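Local atomic coordinates of ubiquitin domain-containing protein DSK2,putative (Plasmodium falciparum, PDB entry 6JL3), a protein that probably acts as a ubiquitin shuttle factor that recognises proteasomal receptors, presumably through its ubiquitin-like domain. Residues A20-P23 / D24-V27; T26-D29 / L30-C34. One frame throughout, in Å; residues are numbered along the deposited sequence.

Contact 1: A20-P23 / D24-V27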
loop_
_atom_site.group_PDB
_atom_site.type_symbol
_atom_site.label_atom_id
_atom_site.label_comp_id
_atom_site.label_asym_id
_atom_site.label_seq_id
_atom_site.Cartn_x
_atom_site.Cartn_y
_atom_site.Cartn_z
ATOM N N ALA A 20 -10.324 -0.192 -0.410
ATOM C CA ALA A 20 -10.790 -1.346 -1.169
ATOM C C ALA A 20 -10.184 -1.247 -2.562
ATOM O O ALA A 20 -10.447 -0.283 -3.287
ATOM C CB ALA A 20 -12.317 -1.360 -1.244
ATOM N N ILE A 21 -9.371 -2.236 -2.921
ATOM C CA ILE A 21 -8.566 -2.191 -4.129
ATOM C C ILE A 21 -8.737 -3.486 -4.914
ATOM O O ILE A 21 -9.062 -4.540 -4.359
ATOM C CB ILE A 21 -7.077 -1.965 -3.788
ATOM C CG1 ILE A 21 -6.537 -3.105 -2.914
ATOM C CG2 ILE A 21 -6.891 -0.638 -3.078
ATOM C CD1 ILE A 21 -5.033 -3.073 -2.734
ATOM N N GLU A 22 -8.504 -3.402 -6.216
ATOM C CA GLU A 22 -8.385 -4.613 -7.017
ATOM C C GLU A 22 -7.062 -5.288 -6.681
ATOM O O GLU A 22 -6.029 -4.617 -6.642
ATOM C CB GLU A 22 -8.419 -4.273 -8.492
ATOM C CG GLU A 22 -9.804 -4.003 -8.990
ATOM C CD GLU A 22 -10.104 -2.526 -9.097
ATOM O OE1 GLU A 22 -11.265 -2.195 -9.407
ATOM O OE2 GLU A 22 -9.192 -1.696 -8.878
ATOM N N PRO A 23 -7.049 -6.607 -6.441
ATOM C CA PRO A 23 -5.814 -7.246 -5.954
ATOM C C PRO A 23 -4.671 -7.265 -6.953
ATOM O O PRO A 23 -3.536 -7.538 -6.541
ATOM C CB PRO A 23 -6.261 -8.669 -5.583
ATOM C CG PRO A 23 -7.552 -8.875 -6.286
ATOM C CD PRO A 23 -8.203 -7.522 -6.402
ATOM N N ASP A 24 -4.915 -6.975 -8.232
ATOM C CA ASP A 24 -3.866 -7.047 -9.243
ATOM C C ASP A 24 -3.336 -5.681 -9.677
ATOM O O ASP A 24 -2.571 -5.611 -10.643
ATOM C CB ASP A 24 -4.325 -7.863 -10.454
ATOM C CG ASP A 24 -5.628 -7.366 -11.051
ATOM O OD1 ASP A 24 -6.290 -6.492 -10.451
ATOM O OD2 ASP A 24 -5.991 -7.871 -12.135
ATOM N N ILE A 25 -3.704 -4.598 -8.989
ATOM C CA ILE A 25 -3.075 -3.314 -9.289
ATOM C C ILE A 25 -1.580 -3.406 -8.965
ATOM O O ILE A 25 -1.122 -4.305 -8.254
ATOM C CB ILE A 25 -3.742 -2.144 -8.545
ATOM C CG1 ILE A 25 -3.542 -2.277 -7.035
ATOM C CG2 ILE A 25 -5.225 -2.044 -8.919
ATOM C CD1 ILE A 25 -4.001 -1.046 -6.260
ATOM N N THR A 26 -0.814 -2.456 -9.490
ATOM C CA THR A 26 0.611 -2.450 -9.191
ATOM C C THR A 26 0.879 -1.722 -7.873
ATOM O O THR A 26 0.035 -0.983 -7.347
ATOM C CB THR A 26 1.404 -1.751 -10.290
ATOM O OG1 THR A 26 1.002 -0.372 -10.331
ATOM C CG2 THR A 26 1.184 -2.431 -11.627
ATOM N N VAL A 27 2.098 -1.907 -7.361
ATOM C CA VAL A 27 2.551 -1.158 -6.190
ATOM C C VAL A 27 2.474 0.345 -6.438
ATOM O O VAL A 27 2.053 1.112 -5.563
ATOM C CB VAL A 27 3.970 -1.615 -5.809
ATOM C CG1 VAL A 27 4.569 -0.727 -4.734
ATOM C CG2 VAL A 27 3.933 -3.072 -5.372
#

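Contact 2: T26-D29 / L30-C34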
loop_
_atom_site.group_PDB
_atom_site.type_symbol
_atom_site.label_atom_id
_atom_site.label_comp_id
_atom_site.label_asym_id
_atom_site.label_seq_id
_atom_site.Cartn_x
_atom_site.Cartn_y
_atom_site.Cartn_z
ATOM N N THR A 26 -0.814 -2.456 -9.490
ATOM C CA THR A 26 0.611 -2.450 -9.191
ATOM C C THR A 26 0.879 -1.722 -7.873
ATOM O O THR A 26 0.035 -0.983 -7.347
ATOM C CB THR A 26 1.404 -1.751 -10.290
ATOM O OG1 THR A 26 1.002 -0.372 -10.331
ATOM C CG2 THR A 26 1.184 -2.431 -11.627
ATOM N N VAL A 27 2.098 -1.907 -7.361
ATOM C CA VAL A 27 2.551 -1.158 -6.190
ATOM C C VAL A 27 2.474 0.345 -6.438
ATOM O O VAL A 27 2.053 1.112 -5.563
ATOM C CB VAL A 27 3.970 -1.615 -5.809
ATOM C CG1 VAL A 27 4.569 -0.727 -4.734
ATOM C CG2 VAL A 27 3.933 -3.072 -5.372
ATOM N N LEU A 28 2.874 0.792 -7.629
ATOM C CA LEU A 28 2.771 2.213 -7.952
ATOM C C LEU A 28 1.316 2.682 -7.922
ATOM O O LEU A 28 1.016 3.759 -7.388
ATOM C CB LEU A 28 3.417 2.498 -9.307
ATOM C CG LEU A 28 3.436 3.979 -9.703
ATOM C CD1 LEU A 28 4.175 4.836 -8.679
ATOM C CD2 LEU A 28 4.042 4.168 -11.101
ATOM N N ASP A 29 0.398 1.887 -8.484
ATOM C CA ASP A 29 -1.026 2.206 -8.383
ATOM C C ASP A 29 -1.433 2.381 -6.923
ATOM O O ASP A 29 -2.207 3.286 -6.581
ATOM C CB ASP A 29 -1.886 1.077 -8.971
ATOM C CG ASP A 29 -1.850 0.982 -10.490
ATOM O OD1 ASP A 29 -1.650 1.996 -11.179
ATOM O OD2 ASP A 29 -2.063 -0.145 -11.002
ATOM N N LEU A 30 -0.960 1.476 -6.060
ATOM C CA LEU A 30 -1.291 1.530 -4.639
ATOM C C LEU A 30 -0.705 2.768 -3.976
ATOM O O LEU A 30 -1.364 3.383 -3.135
ATOM C CB LEU A 30 -0.817 0.241 -3.971
ATOM C CG LEU A 30 -1.176 0.072 -2.500
ATOM C CD1 LEU A 30 -2.686 0.130 -2.309
ATOM C CD2 LEU A 30 -0.612 -1.229 -1.951
ATOM N N LYS A 31 0.517 3.167 -4.344
ATOM C CA LYS A 31 1.078 4.411 -3.826
ATOM C C LYS A 31 0.232 5.611 -4.242
ATOM O O LYS A 31 0.038 6.549 -3.458
ATOM C CB LYS A 31 2.515 4.594 -4.304
ATOM C CG LYS A 31 3.514 3.638 -3.677
ATOM C CD LYS A 31 4.928 3.895 -4.182
ATOM C CE LYS A 31 5.930 3.052 -3.418
ATOM N NZ LYS A 31 7.294 3.161 -3.995
ATOM N N LYS A 32 -0.261 5.620 -5.481
ATOM C CA LYS A 32 -1.125 6.712 -5.921
ATOM C C LYS A 32 -2.388 6.781 -5.072
ATOM O O LYS A 32 -2.845 7.874 -4.711
ATOM C CB LYS A 32 -1.446 6.576 -7.410
ATOM C CG LYS A 32 -0.236 6.846 -8.292
ATOM C CD LYS A 32 -0.470 6.442 -9.732
ATOM C CE LYS A 32 0.739 6.809 -10.576
ATOM N NZ LYS A 32 0.574 6.390 -11.996
ATOM N N ILE A 33 -2.959 5.623 -4.724
ATOM C CA ILE A 33 -4.091 5.589 -3.805
ATOM C C ILE A 33 -3.685 6.148 -2.445
ATOM O O ILE A 33 -4.393 6.973 -1.853
ATOM C CB ILE A 33 -4.639 4.153 -3.690
ATOM C CG1 ILE A 33 -5.296 3.714 -5.003
ATOM C CG2 ILE A 33 -5.627 4.053 -2.532
ATOM C CD1 ILE A 33 -5.629 2.228 -5.060
ATOM N N CYS A 34 -2.538 5.716 -1.922
ATOM C CA CYS A 34 -2.094 6.183 -0.613
ATOM C C CYS A 34 -1.929 7.697 -0.596
ATOM O O CYS A 34 -2.268 8.357 0.399
ATOM C CB CYS A 34 -0.784 5.507 -0.216
ATOM S SG CYS A 34 -0.946 3.789 0.272
HETATM O O HOH W 1 0.520 3.440 -11.787
#

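Contact 1: A20-P23 / D24-V27
From the far end of the turn, Ile25 points its side chain back at Ile21, the last residue of the preceding strand, with the two side chains crossing at about a right angle. The terminal methyl does the touching: Ile25 CD1 lies 4.1 Å from Ile21 CB, and Ile21 CD1 approaches the same methyl. In both isoleucines CG1 is wedged between the backbone N and the carbonyl carbon (chi1 61° in Ile21, 65° in Ile25). In Ile25 this setting brings CG1 to 3.4 Å from Glu22 O and lays the branched chain against the same carbonyl that accepts from the Ile25 amide.

That bond, from Ile25 N to Glu22 O, is weak at 3.3 Å though almost straight, and it closes a type I beta turn with Pro23 and Asp24 at its corners. Glu22 also crosses Ile25 at about a right angle, its CB 3.9 Å from Ile25 CG2, while Asp24 OD1 comes to 3.6 Å from Glu22 CB. The two carboxylates remain apart, Glu22 OE2 and Asp24 OD1 being separated by 5.8 Å.

The turn carries the chain from strand 15-21 to helix 27-35. Pro23 rests on Ile5 of strand 5-11, a backbone hydrogen bond joins Ile25 to Leu60, and both isoleucines pack on Leu30 and Ile33 of the helix.

Contact 2: T26-D29 / L30-C34
Four successive i to i+4 backbone bonds, from Leu30 N to Thr26 O at 2.9 Å through Ile33 N to Asp29 O at 3.1 Å, run 26-29 into 30-34 as the first turns of helix 27-35, with Thr26 as its N-cap. At its start the side chains of Thr26 and Asp29 exchange bonds with each other's amides: Asp29 N donates to Thr26 OG1 at 3.0 Å, and Thr26 N to Asp29 OD2, also at 3.0 Å. The second donor meets the anti side of the carboxylate, 34° out of its plane. With CG beside its own backbone N (chi1 -73°), Asp29 turns this carboxylate back toward the helix start.

The other oxygen, Asp29 OD1, accepts a hydrogen bond from a water at 2.7 Å, which in turn accepts from Lys32 NZ, a bridge between opposite charges 5.0 Å apart. Lys32 runs out extended, its CE 4.0 Å from Leu28 CG, the two chains crossing obliquely. Lys31, also extended, passes Val27 CG1 with its CE at 4.2 Å and ends in a salt bridge with Asp56.

Leu30 and Cys34 meet Phe9 of the sheet. The Thr26-Asp29 pair is a capping box, here opening the helix that packs across the sheet of the ubiquitin beta-grasp fold.

Contacts 1 and 2 are consecutive steps in one chain path, from strand through turn to helix, and share Thr26 and Val27; their centres lie about 8 Å apart. Thr26 is the junction, following the turn of contact 1 directly and serving as N-cap in contact 2. The two also meet through space. Ile33 CD1 sits 3.7 Å from Ile21 CG2 and 3.8 Å from Ile25 CD1, while Leu30 CD1 lies 4.0 Å from Ile21 CD1. The strand end and the turn thus each lay an isoleucine against the helix, illustrating how a short connection can be folded onto the elements it joins. Leu60 touches Ile21, Ile25 and Val27 alike, and Val27 also reaches Leu54.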